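Local coordinates for protein 2-oxoglutarate-dependent dioxygenase DAO (Oryza sativa subsp. indica, PDB 6KUN) that probably catalyses the irreversible, iron- and 2-oxoglutarate-dependent oxidation of the auxin indole-3-acetic acid to inactive 2-oxoindole-3-acetic acid, at residues W222-L227 against H268-R273; L139-A144 against S258-L263; L85-G90 against R157-Q162; E186-L191 against V240-I245. All blocks are in the same frame, centred on the assembly; numbering follows the deposited sequence.

How the interactions relate
Following the chain from the N terminus, interaction 3 opens first at 85-90 and closes at 157-162, joining two neighbouring strands of the large sheet across a largely helical excursion. Within that excursion 139-144 opens interaction 2, which crosses interaction 3 and closes only at 258-263. Interaction 4 (186-191 with 240-245) is nested inside interaction 2 and follows interaction 3 in series. Interaction 1 starts at 222-227 and ends at 268-273, crossing both 2 and 4. In space there are two pairs: 3 and 4, centres 10 Å apart, share the sheet and the 2-oxoglutarate, whereas 1 and 2, centres 11 Å apart, tie together loops on the opposite side of the chain's centre.

Interaction 1 (W222-L227 against H268-R273)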
loop_
_atom_site.group_PDB
_atom_site.type_symbol
_atom_site.label_atom_id
_atom_site.label_comp_id
_atom_site.label_asym_id
_atom_site.label_seq_id
_atom_site.Cartn_x
_atom_site.Cartn_y
_atom_site.Cartn_z
ATOM N N TRP B 222 0.095 34.272 9.754
ATOM C CA TRP B 222 -1.342 34.497 9.658
ATOM C C TRP B 222 -2.055 34.218 10.971
ATOM O O TRP B 222 -3.082 34.842 11.271
ATOM C CB TRP B 222 -1.892 33.604 8.552
ATOM C CG TRP B 222 -3.356 33.641 8.351
ATOM C CD1 TRP B 222 -4.042 34.404 7.429
ATOM C CD2 TRP B 222 -4.315 32.856 9.022
ATOM N NE1 TRP B 222 -5.384 34.146 7.537
ATOM C CE2 TRP B 222 -5.577 33.187 8.497
ATOM C CE3 TRP B 222 -4.239 31.883 10.028
ATOM C CZ2 TRP B 222 -6.741 32.593 8.944
ATOM C CZ3 TRP B 222 -5.390 31.290 10.458
ATOM C CH2 TRP B 222 -6.630 31.653 9.928
ATOM N N SER B 223 -1.554 33.283 11.763
ATOM C CA SER B 223 -2.232 32.924 13.004
ATOM C C SER B 223 -1.788 33.792 14.180
ATOM O O SER B 223 -2.153 33.514 15.317
ATOM C CB SER B 223 -1.995 31.461 13.312
ATOM O OG SER B 223 -0.668 31.255 13.756
ATOM N N ASN B 224 -0.989 34.807 13.903
ATOM C CA ASN B 224 -0.396 35.673 14.904
ATOM C C ASN B 224 0.414 34.909 15.926
ATOM O O ASN B 224 0.344 35.200 17.113
ATOM C CB ASN B 224 -1.436 36.520 15.623
ATOM C CG ASN B 224 -0.797 37.691 16.317
ATOM O OD1 ASN B 224 0.050 38.356 15.745
ATOM N ND2 ASN B 224 -1.124 37.871 17.585
ATOM N N GLY B 225 1.152 33.913 15.476
ATOM C CA GLY B 225 1.980 33.137 16.372
ATOM C C GLY B 225 1.317 31.931 16.998
ATOM O O GLY B 225 1.988 31.194 17.718
ATOM N N ARG B 226 0.037 31.695 16.743
ATOM C CA ARG B 226 -0.681 30.636 17.433
ATOM C C ARG B 226 -0.477 29.249 16.832
ATOM O O ARG B 226 -0.677 28.233 17.520
ATOM C CB ARG B 226 -2.172 30.982 17.447
ATOM C CG ARG B 226 -2.498 32.163 18.326
ATOM C CD ARG B 226 -3.921 32.623 18.163
ATOM N NE ARG B 226 -4.134 33.808 19.001
ATOM C CZ ARG B 226 -4.292 33.751 20.325
ATOM N NH1 ARG B 226 -4.270 32.576 20.936
ATOM N NH2 ARG B 226 -4.469 34.864 21.023
ATOM N N LEU B 227 -0.096 29.151 15.594
ATOM C CA LEU B 227 0.150 27.842 14.963
ATOM C C LEU B 227 1.634 27.731 14.655
ATOM O O LEU B 227 2.214 28.656 14.064
ATOM C CB LEU B 227 -0.662 27.677 13.691
ATOM C CG LEU B 227 -2.172 27.880 13.725
ATOM C CD1 LEU B 227 -2.734 27.779 12.331
ATOM C CD2 LEU B 227 -2.828 26.899 14.623
ATOM N N HIS B 268 -1.769 38.379 23.501
ATOM C CA HIS B 268 -1.046 37.997 22.287
ATOM C C HIS B 268 -1.132 39.177 21.321
ATOM O O HIS B 268 -2.036 39.240 20.480
ATOM C CB HIS B 268 -1.621 36.725 21.668
ATOM C CG HIS B 268 -1.646 35.550 22.598
ATOM N ND1 HIS B 268 -2.647 35.357 23.525
ATOM C CD2 HIS B 268 -0.792 34.510 22.744
ATOM C CE1 HIS B 268 -2.409 34.248 24.202
ATOM N NE2 HIS B 268 -1.290 33.715 23.748
ATOM N N PRO B 269 -0.230 40.151 21.436
ATOM C CA PRO B 269 -0.258 41.305 20.520
ATOM C C PRO B 269 0.331 40.948 19.155
ATOM O O PRO B 269 1.074 39.981 19.003
ATOM C CB PRO B 269 0.612 42.347 21.225
ATOM C CG PRO B 269 1.575 41.529 22.037
ATOM C CD PRO B 269 0.864 40.241 22.426
ATOM N N ARG B 270 -0.010 41.768 18.178
ATOM C CA ARG B 270 0.349 41.528 16.782
ATOM C C ARG B 270 1.845 41.308 16.583
ATOM O O ARG B 270 2.668 42.188 16.842
ATOM C CB ARG B 270 -0.124 42.726 15.983
ATOM C CG ARG B 270 0.213 42.635 14.491
ATOM C CD ARG B 270 -0.970 43.072 13.652
ATOM N NE ARG B 270 -0.665 43.043 12.225
ATOM C CZ ARG B 270 -0.262 41.964 11.556
ATOM N NH1 ARG B 270 -0.094 40.808 12.178
ATOM N NH2 ARG B 270 -0.013 42.048 10.259
ATOM N N ARG B 271 2.191 40.119 16.090
ATOM C CA ARG B 271 3.570 39.643 16.076
ATOM C C ARG B 271 4.352 40.084 14.844
ATOM O O ARG B 271 5.540 40.389 14.950
ATOM C CB ARG B 271 3.612 38.104 16.155
ATOM C CG ARG B 271 3.120 37.527 17.484
ATOM C CD ARG B 271 4.246 37.357 18.493
ATOM N NE ARG B 271 4.664 35.963 18.632
ATOM C CZ ARG B 271 3.912 35.005 19.175
ATOM N NH1 ARG B 271 2.685 35.282 19.610
ATOM N NH2 ARG B 271 4.378 33.767 19.265
ATOM N N TYR B 272 3.716 40.138 13.679
ATOM C CA TYR B 272 4.426 40.338 12.431
ATOM C C TYR B 272 3.789 41.471 11.663
ATOM O O TYR B 272 2.562 41.639 11.696
ATOM C CB TYR B 272 4.420 39.064 11.593
ATOM C CG TYR B 272 4.998 37.853 12.305
ATOM C CD1 TYR B 272 6.364 37.665 12.396
ATOM C CD2 TYR B 272 4.176 36.897 12.855
ATOM C CE1 TYR B 272 6.890 36.550 13.015
ATOM C CE2 TYR B 272 4.684 35.795 13.506
ATOM C CZ TYR B 272 6.052 35.624 13.553
ATOM O OH TYR B 272 6.580 34.519 14.205
ATOM N N ARG B 273 4.628 42.248 10.983
ATOM C CA ARG B 273 4.080 43.219 10.044
ATOM C C ARG B 273 3.439 42.469 8.883
ATOM O O ARG B 273 3.786 41.312 8.595
ATOM C CB ARG B 273 5.179 44.173 9.545
ATOM C CG ARG B 273 6.007 43.666 8.408
ATOM C CD ARG B 273 7.285 44.501 8.237
ATOM N NE ARG B 273 8.146 44.421 9.413
ATOM C CZ ARG B 273 9.474 44.483 9.384
ATOM N NH1 ARG B 273 10.111 44.616 8.231
ATOM N NH2 ARG B 273 10.160 44.390 10.508
#
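A Schellman motif ends helix 217-222, with Asn-224 at positive phi as its C-prime residue, and a type I' turn from Ser-223 to Arg-226 carries the chain on; the contact ties this turn to the surface loop between strands 256-257 and 275-276, away from the ligand pockets. Most polar work falls to Asn-224. Its CG is anti to the backbone N (chi1 -162°), which brings OD1 to Arg-271 N at 2.8 Å; that donor lies in the carbonyl plane, on a lone pair, and the N-H points well at it (157°). Asn-224 ND2 bonds to Leu-263 O, outside the two segments, and more weakly to Pro-269 O at 3.4 Å. The same Leu-263 O takes the NE of Arg-226, whose NH2 forms a salt bridge with Asp-265. Arg-226 CZ sits 3.9 Å above one face of the His-268 ring, offset toward the rim, the two planes 50° apart. Tyr-272 OH is paired with Gln-220. Just past the turn, Leu-227 N donates to Ser-223 OG at 2.9 Å. The bent Arg-271 lays one guanidinium face over Gly-225, where a CB would fall 2.4 Å from Arg-271 CZ; Gly-225 CA stands 3.6 Å above that plane.

Interaction 2 (L139-A144 against S258-L263); sequences LGLHGA and SAPGEL
Leu-141 and Leu-263 meet tip to tip, and the rest of this contact is arranged about that pair. In each, CB already points toward the other segment, and chi1 near -60°, with CG beside the backbone N, carries the branch onward. The CD2 methyl of Leu-263 rests against both methyls of Leu-141, at 3.8 Å from CD1 and 3.8 Å from CD2. Pro-260 comes in across Leu-141 at about a right angle, its ring CG 4.0 Å from Leu-141 CD1. At the exposed margin, Glu-262 bends at chi2 (90°) and crosses Leu-141 obliquely, with OE1 4.0 Å from Leu-141 CD2. The second methyl of Leu-263 is used elsewhere: CD1 packs on Leu-139 CB at 3.9 Å. No hydrogen bond crosses; the side-chain contacts are apolar but for the Glu-262 carboxylate. Leu-263 N bonds to Pro-260 O at 3.2 Å in a short 3-10 turn, and Gly-140, at positive phi, is the C-prime residue of a Schellman motif. That motif ends the long helix 111-138, and Leu-139, Leu-141 and Pro-260 pack on Trp-222 of helix 217-222, joining two helix termini to the loop that follows strand 256-257.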
loop_
_atom_site.group_PDB
_atom_site.type_symbol
_atom_site.label_atom_id
_atom_site.label_comp_id
_atom_site.label_asym_id
_atom_site.label_seq_id
_atom_site.Cartn_x
_atom_site.Cartn_y
_atom_site.Cartn_z
ATOM N N LEU B 139 -9.733 28.319 15.633
ATOM C CA LEU B 139 -9.334 29.592 16.211
ATOM C C LEU B 139 -10.489 30.565 16.287
ATOM O O LEU B 139 -10.260 31.786 16.403
ATOM C CB LEU B 139 -8.219 30.210 15.380
ATOM C CG LEU B 139 -6.954 29.368 15.202
ATOM C CD1 LEU B 139 -6.025 29.957 14.146
ATOM C CD2 LEU B 139 -6.249 29.223 16.533
ATOM N N GLY B 140 -11.722 30.043 16.228
ATOM C CA GLY B 140 -12.929 30.862 16.267
ATOM C C GLY B 140 -13.187 31.674 15.016
ATOM O O GLY B 140 -13.978 32.627 15.042
ATOM N N LEU B 141 -12.538 31.331 13.913
ATOM C CA LEU B 141 -12.651 32.099 12.677
ATOM C C LEU B 141 -13.595 31.379 11.725
ATOM O O LEU B 141 -13.367 30.210 11.378
ATOM C CB LEU B 141 -11.297 32.271 11.997
ATOM C CG LEU B 141 -10.176 33.000 12.725
ATOM C CD1 LEU B 141 -8.908 32.868 11.904
ATOM C CD2 LEU B 141 -10.528 34.458 12.924
ATOM N N HIS B 142 -14.627 32.082 11.280
ATOM C CA HIS B 142 -15.526 31.574 10.253
ATOM C C HIS B 142 -15.625 32.619 9.154
ATOM O O HIS B 142 -15.129 33.739 9.281
ATOM C CB HIS B 142 -16.874 31.210 10.864
ATOM C CG HIS B 142 -16.758 30.250 12.008
ATOM N ND1 HIS B 142 -16.760 30.658 13.324
ATOM C CD2 HIS B 142 -16.577 28.910 12.029
ATOM C CE1 HIS B 142 -16.612 29.606 14.106
ATOM N NE2 HIS B 142 -16.500 28.532 13.345
ATOM N N GLY B 143 -16.237 32.245 8.041
ATOM C CA GLY B 143 -16.280 33.084 6.872
ATOM C C GLY B 143 -15.054 32.984 5.984
ATOM O O GLY B 143 -15.166 33.219 4.773
ATOM N N ALA B 144 -13.908 32.613 6.545
ATOM C CA ALA B 144 -12.691 32.500 5.759
ATOM C C ALA B 144 -12.898 31.539 4.595
ATOM O O ALA B 144 -13.409 30.439 4.777
ATOM C CB ALA B 144 -11.534 32.021 6.640
ATOM N N SER B 258 -1.489 38.694 6.424
ATOM C CA SER B 258 -1.815 39.516 7.583
ATOM C C SER B 258 -2.773 38.785 8.513
ATOM O O SER B 258 -3.824 38.311 8.090
ATOM C CB SER B 258 -2.452 40.850 7.148
ATOM O OG SER B 258 -2.645 41.669 8.301
ATOM N N ALA B 259 -2.390 38.677 9.774
ATOM C CA ALA B 259 -3.203 37.970 10.738
ATOM C C ALA B 259 -4.581 38.607 10.836
ATOM O O ALA B 259 -4.706 39.829 10.692
ATOM C CB ALA B 259 -2.526 37.965 12.107
ATOM N N PRO B 260 -5.633 37.821 11.028
ATOM C CA PRO B 260 -6.954 38.406 11.311
ATOM C C PRO B 260 -7.010 39.067 12.684
ATOM O O PRO B 260 -6.361 38.632 13.641
ATOM C CB PRO B 260 -7.894 37.191 11.225
ATOM C CG PRO B 260 -7.104 36.132 10.406
ATOM C CD PRO B 260 -5.684 36.359 10.765
ATOM N N GLY B 261 -7.828 40.108 12.786
ATOM C CA GLY B 261 -8.039 40.783 14.061
ATOM C C GLY B 261 -8.227 39.914 15.298
ATOM O O GLY B 261 -7.638 40.203 16.352
ATOM N N GLU B 262 -9.022 38.843 15.224
ATOM C CA GLU B 262 -9.438 38.159 16.436
ATOM C C GLU B 262 -8.335 37.306 17.067
ATOM O O GLU B 262 -8.545 36.761 18.165
ATOM C CB GLU B 262 -10.658 37.261 16.178
ATOM C CG GLU B 262 -11.897 37.993 15.682
ATOM C CD GLU B 262 -11.960 38.100 14.156
ATOM O OE1 GLU B 262 -10.923 38.417 13.518
ATOM O OE2 GLU B 262 -13.056 37.862 13.607
ATOM N N LEU B 263 -7.171 37.191 16.422
ATOM C CA LEU B 263 -6.064 36.423 16.982
ATOM C C LEU B 263 -5.041 37.290 17.716
ATOM O O LEU B 263 -4.084 36.737 18.289
ATOM C CB LEU B 263 -5.344 35.628 15.891
ATOM C CG LEU B 263 -6.204 34.665 15.073
ATOM C CD1 LEU B 263 -7.105 33.860 15.969
ATOM C CD2 LEU B 263 -7.013 35.423 14.048
#

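Interaction 3 (L85-G90 against R157-Q162). With AKG (2-oxoglutaric acid), chain G.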
loop_
_atom_site.group_PDB
_atom_site.type_symbol
_atom_site.label_atom_id
_atom_site.label_comp_id
_atom_site.label_asym_id
_atom_site.label_seq_id
_atom_site.Cartn_x
_atom_site.Cartn_y
_atom_site.Cartn_z
ATOM N N LEU B 85 19.819 13.274 -5.704
ATOM C CA LEU B 85 19.047 12.089 -5.738
ATOM C C LEU B 85 17.532 12.405 -5.903
ATOM O O LEU B 85 16.720 11.522 -5.923
ATOM C CB LEU B 85 19.298 11.271 -4.495
ATOM C CG LEU B 85 20.654 10.677 -4.098
ATOM C CD1 LEU B 85 20.481 9.746 -2.924
ATOM C CD2 LEU B 85 21.375 9.987 -5.224
ATOM N N TYR B 86 17.197 13.679 -6.026
ATOM C CA TYR B 86 15.826 14.170 -6.013
ATOM C C TYR B 86 15.378 14.548 -7.415
ATOM O O TYR B 86 16.119 15.201 -8.150
ATOM C CB TYR B 86 15.713 15.371 -5.075
ATOM C CG TYR B 86 14.369 16.067 -5.075
ATOM C CD1 TYR B 86 13.237 15.436 -4.567
ATOM C CD2 TYR B 86 14.229 17.352 -5.563
ATOM C CE1 TYR B 86 12.015 16.062 -4.556
ATOM C CE2 TYR B 86 12.993 17.995 -5.551
ATOM C CZ TYR B 86 11.892 17.335 -5.044
ATOM O OH TYR B 86 10.657 17.928 -5.010
ATOM N N GLU B 87 14.184 14.094 -7.792
ATOM C CA GLU B 87 13.522 14.526 -9.017
ATOM C C GLU B 87 12.039 14.681 -8.706
ATOM O O GLU B 87 11.532 14.134 -7.725
ATOM C CB GLU B 87 13.769 13.562 -10.183
ATOM C CG GLU B 87 13.038 12.241 -10.108
ATOM C CD GLU B 87 13.538 11.243 -11.156
ATOM O OE1 GLU B 87 14.127 10.213 -10.751
ATOM O OE2 GLU B 87 13.355 11.479 -12.386
ATOM N N ALA B 88 11.352 15.449 -9.535
ATOM C CA ALA B 88 9.989 15.780 -9.180
ATOM C C ALA B 88 9.230 16.316 -10.377
ATOM O O ALA B 88 9.810 16.677 -11.404
ATOM C CB ALA B 88 9.953 16.812 -8.046
ATOM N N PHE B 89 7.904 16.331 -10.214
ATOM C CA PHE B 89 6.962 17.004 -11.099
ATOM C C PHE B 89 6.198 17.982 -10.235
ATOM O O PHE B 89 5.629 17.571 -9.207
ATOM C CB PHE B 89 5.951 16.027 -11.739
ATOM C CG PHE B 89 6.546 15.052 -12.704
ATOM C CD1 PHE B 89 7.158 13.890 -12.260
ATOM C CD2 PHE B 89 6.403 15.256 -14.076
ATOM C CE1 PHE B 89 7.662 12.953 -13.164
ATOM C CE2 PHE B 89 6.902 14.337 -14.990
ATOM C CZ PHE B 89 7.526 13.189 -14.547
ATOM N N GLY B 90 6.196 19.249 -10.616
ATOM C CA GLY B 90 5.489 20.280 -9.885
ATOM C C GLY B 90 4.488 21.011 -10.751
ATOM O O GLY B 90 4.716 21.211 -11.955
ATOM N N ARG B 157 10.347 12.073 -6.124
ATOM C CA ARG B 157 11.062 10.807 -5.997
ATOM C C ARG B 157 12.480 11.069 -5.522
ATOM O O ARG B 157 13.199 11.885 -6.105
ATOM C CB ARG B 157 11.091 10.050 -7.319
ATOM C CG ARG B 157 11.642 8.671 -7.215
ATOM C CD ARG B 157 11.388 7.885 -8.477
ATOM N NE ARG B 157 12.414 8.083 -9.483
ATOM C CZ ARG B 157 12.737 7.171 -10.407
ATOM N NH1 ARG B 157 12.111 6.010 -10.427
ATOM N NH2 ARG B 157 13.682 7.425 -11.292
ATOM N N TYR B 158 12.871 10.383 -4.454
ATOM C CA TYR B 158 14.247 10.414 -3.938
ATOM C C TYR B 158 14.880 9.074 -4.292
ATOM O O TYR B 158 14.405 8.020 -3.863
ATOM C CB TYR B 158 14.284 10.698 -2.427
ATOM C CG TYR B 158 13.523 11.963 -2.033
ATOM C CD1 TYR B 158 12.134 11.969 -1.988
ATOM C CD2 TYR B 158 14.187 13.145 -1.729
ATOM C CE1 TYR B 158 11.429 13.106 -1.655
ATOM C CE2 TYR B 158 13.492 14.291 -1.398
ATOM C CZ TYR B 158 12.110 14.262 -1.357
ATOM O OH TYR B 158 11.398 15.393 -1.020
ATOM N N ASN B 159 15.913 9.109 -5.118
ATOM C CA ASN B 159 16.505 7.889 -5.664
ATOM C C ASN B 159 17.596 7.372 -4.739
ATOM O O ASN B 159 18.795 7.503 -4.979
ATOM C CB ASN B 159 17.025 8.155 -7.066
ATOM C CG ASN B 159 15.905 8.403 -8.030
ATOM O OD1 ASN B 159 15.027 7.554 -8.180
ATOM N ND2 ASN B 159 15.895 9.579 -8.646
ATOM N N TYR B 160 17.140 6.748 -3.665
ATOM C CA TYR B 160 18.019 6.143 -2.688
ATOM C C TYR B 160 18.699 4.903 -3.242
ATOM O O TYR B 160 18.184 4.235 -4.144
ATOM C CB TYR B 160 17.219 5.762 -1.449
ATOM C CG TYR B 160 16.615 6.918 -0.681
ATOM C CD1 TYR B 160 17.193 8.184 -0.711
ATOM C CD2 TYR B 160 15.479 6.727 0.097
ATOM C CE1 TYR B 160 16.666 9.217 0.008
ATOM C CE2 TYR B 160 14.937 7.761 0.825
ATOM C CZ TYR B 160 15.535 9.001 0.774
ATOM O OH TYR B 160 14.999 10.017 1.500
ATOM N N THR B 161 19.866 4.599 -2.675
ATOM C CA THR B 161 20.637 3.410 -2.990
ATOM C C THR B 161 21.229 2.886 -1.689
ATOM O O THR B 161 21.044 3.471 -0.601
ATOM C CB THR B 161 21.748 3.740 -3.976
ATOM O OG1 THR B 161 22.729 4.499 -3.259
ATOM C CG2 THR B 161 21.210 4.567 -5.178
ATOM N N GLN B 162 21.974 1.786 -1.786
ATOM C CA GLN B 162 22.614 1.258 -0.576
ATOM C C GLN B 162 23.519 2.310 0.065
ATOM O O GLN B 162 23.630 2.378 1.297
ATOM C CB GLN B 162 23.403 -0.014 -0.900
ATOM C CG GLN B 162 22.552 -1.198 -1.391
ATOM C CD GLN B 162 21.833 -1.951 -0.270
ATOM O OE1 GLN B 162 21.999 -1.647 0.919
ATOM N NE2 GLN B 162 21.025 -2.941 -0.649
HETATM C C1 AKG G . 8.303 18.742 2.443
HETATM O O1 AKG G . 7.187 18.190 2.552
HETATM O O2 AKG G . 8.417 19.964 2.205
HETATM C C2 AKG G . 9.511 17.936 2.599
HETATM O O5 AKG G . 10.321 18.207 3.470
HETATM C C3 AKG G . 9.751 16.765 1.676
HETATM C C4 AKG G . 8.445 16.009 1.466
HETATM C C5 AKG G . 8.691 14.823 0.564
HETATM O O3 AKG G . 8.570 13.674 1.043
HETATM O O4 AKG G . 9.005 15.034 -0.628
#
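Backbone hydrogen bonds define the register. Glu-87 and Arg-157 form an antiparallel hydrogen-bonded pair, with Glu-87 N to Arg-157 O at 2.9 Å and Arg-157 N to Glu-87 O at 2.9 Å; Tyr-86 and Tyr-158 form the adjoining non-hydrogen-bonded pair. One step beyond, Asn-159 N reaches Leu-85 O at 2.7 Å, almost straight (171°).

The charged group lies on the face that carries Glu-87 and Arg-157. The two side chains run alongside each other, and Arg-157 turns side-on so that NH2 and NE converge on Glu-87 OE1 at 2.9 and 3.0 Å, from above the carboxylate plane but in the plane of the guanidinium. Asn-159 ND2 meets the anti lone pair of Glu-87 OE1 at 2.8 Å, so three donors grip one buried oxygen. The other oxygen, OE2, is held by Tyr-76 and Lys-64. A glutamine here would probably weaken this network, because the salt bridges to Arg-157 and Lys-64 would lose their negative partner.

Aromatic contact occupies the opposite face. Tyr-86 and Tyr-158 point the same way, their planes at 38°, with Tyr-86 CD1 over the Tyr-158 ring, 3.4 Å from CE2. Tyr-86 OH is tied to Asn-156.

On the ligand side, Tyr-158 OH gives a very short 2.5 Å bond to O4 of 2-oxoglutarate. Strand 86-92, pairing with strand 151-158, extends the large sheet of the jelly-roll (double-stranded beta-helix) fold of 2-oxoglutarate dioxygenases, whose interior holds the cosubstrate pocket.

Interaction 4 (E186-L191 against V240-I245). With AKG (2-oxoglutaric acid), chain G.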
loop_
_atom_site.group_PDB
_atom_site.type_symbol
_atom_site.label_atom_id
_atom_site.label_comp_id
_atom_site.label_asym_id
_atom_site.label_seq_id
_atom_site.Cartn_x
_atom_site.Cartn_y
_atom_site.Cartn_z
ATOM N N GLU B 186 4.213 4.473 1.612
ATOM C CA GLU B 186 3.873 3.517 2.657
ATOM C C GLU B 186 5.074 2.673 3.069
ATOM O O GLU B 186 5.209 2.318 4.241
ATOM C CB GLU B 186 2.756 2.582 2.180
ATOM C CG GLU B 186 1.533 3.270 1.614
ATOM C CD GLU B 186 0.506 2.274 1.097
ATOM O OE1 GLU B 186 -0.197 2.608 0.120
ATOM O OE2 GLU B 186 0.412 1.157 1.668
ATOM N N CYS B 187 5.960 2.364 2.133
ATOM C CA CYS B 187 7.059 1.453 2.412
ATOM C C CYS B 187 8.303 2.146 2.927
ATOM O O CYS B 187 9.027 1.569 3.740
ATOM C CB CYS B 187 7.390 0.671 1.143
ATOM S SG CYS B 187 5.878 -0.030 0.437
ATOM N N VAL B 188 8.563 3.363 2.480
ATOM C CA VAL B 188 9.782 4.087 2.797
ATOM C C VAL B 188 9.346 5.303 3.604
ATOM O O VAL B 188 8.671 6.200 3.070
ATOM C CB VAL B 188 10.544 4.508 1.532
ATOM C CG1 VAL B 188 11.907 5.037 1.893
ATOM C CG2 VAL B 188 10.631 3.327 0.550
ATOM N N GLY B 189 9.686 5.313 4.876
ATOM C CA GLY B 189 9.394 6.467 5.703
ATOM C C GLY B 189 10.471 7.517 5.549
ATOM O O GLY B 189 10.845 7.904 4.436
ATOM N N GLY B 190 10.999 7.975 6.672
ATOM C CA GLY B 190 12.077 8.936 6.676
ATOM C C GLY B 190 11.691 10.324 7.141
ATOM O O GLY B 190 12.575 11.072 7.573
ATOM N N LEU B 191 10.416 10.707 7.042
ATOM C CA LEU B 191 10.020 12.042 7.476
ATOM C C LEU B 191 10.165 12.139 8.983
ATOM O O LEU B 191 9.742 11.247 9.726
ATOM C CB LEU B 191 8.583 12.369 7.069
ATOM C CG LEU B 191 8.086 13.761 7.481
ATOM C CD1 LEU B 191 8.816 14.937 6.860
ATOM C CD2 LEU B 191 6.597 13.881 7.183
ATOM N N VAL B 240 15.796 1.897 -1.124
ATOM C CA VAL B 240 14.873 1.921 -2.261
ATOM C C VAL B 240 14.321 3.330 -2.463
ATOM O O VAL B 240 14.258 4.119 -1.512
ATOM C CB VAL B 240 13.728 0.911 -2.054
ATOM C CG1 VAL B 240 14.300 -0.468 -1.797
ATOM C CG2 VAL B 240 12.863 1.329 -0.870
ATOM N N PRO B 241 13.947 3.704 -3.682
ATOM C CA PRO B 241 13.408 5.054 -3.907
ATOM C C PRO B 241 12.190 5.345 -3.035
ATOM O O PRO B 241 11.320 4.491 -2.849
ATOM C CB PRO B 241 13.024 5.046 -5.389
ATOM C CG PRO B 241 13.805 3.920 -5.995
ATOM C CD PRO B 241 14.028 2.905 -4.915
ATOM N N ARG B 242 12.115 6.577 -2.539
ATOM C CA ARG B 242 10.960 7.041 -1.779
ATOM C C ARG B 242 10.126 8.013 -2.614
ATOM O O ARG B 242 10.626 9.040 -3.072
ATOM C CB ARG B 242 11.407 7.711 -0.479
ATOM C CG ARG B 242 10.302 8.467 0.242
ATOM C CD ARG B 242 10.792 9.030 1.565
ATOM N NE ARG B 242 9.767 9.825 2.235
ATOM C CZ ARG B 242 9.414 11.053 1.867
ATOM N NH1 ARG B 242 10.006 11.632 0.831
ATOM N NH2 ARG B 242 8.471 11.702 2.534
ATOM N N VAL B 243 8.854 7.678 -2.808
ATOM C CA VAL B 243 7.951 8.487 -3.613
ATOM C C VAL B 243 6.912 9.138 -2.707
ATOM O O VAL B 243 6.349 8.501 -1.795
ATOM C CB VAL B 243 7.285 7.666 -4.730
ATOM C CG1 VAL B 243 6.251 8.489 -5.403
ATOM C CG2 VAL B 243 8.358 7.220 -5.726
ATOM N N SER B 244 6.681 10.423 -2.944
ATOM C CA SER B 244 5.728 11.148 -2.136
ATOM C C SER B 244 4.962 12.121 -2.999
ATOM O O SER B 244 5.367 12.450 -4.111
ATOM C CB SER B 244 6.411 11.893 -0.966
ATOM O OG SER B 244 7.219 12.952 -1.398
ATOM N N ILE B 245 3.835 12.563 -2.462
ATOM C CA ILE B 245 2.964 13.531 -3.107
ATOM C C ILE B 245 2.644 14.593 -2.060
ATOM O O ILE B 245 2.342 14.275 -0.888
ATOM C CB ILE B 245 1.691 12.848 -3.612
ATOM C CG1 ILE B 245 2.042 11.631 -4.466
ATOM C CG2 ILE B 245 0.866 13.765 -4.411
ATOM C CD1 ILE B 245 0.883 10.758 -4.727
HETATM C C1 AKG G . 8.303 18.742 2.443
HETATM O O1 AKG G . 7.187 18.190 2.552
HETATM O O2 AKG G . 8.417 19.964 2.205
HETATM C C2 AKG G . 9.511 17.936 2.599
HETATM O O5 AKG G . 10.321 18.207 3.470
HETATM C C3 AKG G . 9.751 16.765 1.676
HETATM C C4 AKG G . 8.445 16.009 1.466
HETATM C C5 AKG G . 8.691 14.823 0.564
HETATM O O3 AKG G . 8.570 13.674 1.043
HETATM O O4 AKG G . 9.005 15.034 -0.628
#
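The guanidinium of Arg-242 is met along its edge: O3 and C5 of 2-oxoglutarate lie near its plane, at the NH1 and NH2 end, and Gly-189 O approaches near the plane by NE, whereas Val-188 O comes in obliquely. NH1 and NH2 of Arg-242 both donate to AKG O3, each at 2.5 Å, with N-H...O angles of 135° and 137°; O3 crowds the group in the model, so its position is less sure. The chain of Arg-242 runs extended from CG to NE, with CG anti to the backbone N (chi1 168°), and so spans from the strand to the ligand. Gly-189 O lies 3.1 Å from Arg-242 CD on the way. In the jelly-roll, strand 242-249 thus presents the Arg-X-Ser pair that plant 2-oxoglutarate dioxygenases use for the distal carboxylate. Ser-244 OG stands 2.8 Å from AKG O4; Asn-156 ND2 hydrogen-bonds to it. A leucine at Arg-242 would probably leave that carboxylate much more weakly held, since both guanidinium donors and their positive charge would be gone. The aliphatic part of the arginine is covered by Val-188, whose CG1 is 3.6 Å from Arg-242 CB. Beside it the Val-188 CG2 methyl presses on Val-240 CG2 at 3.3 Å, tighter than usual for two carbons. Just before Val-188, Cys-187 SG makes a disulfide with Cys-187 of the second subunit.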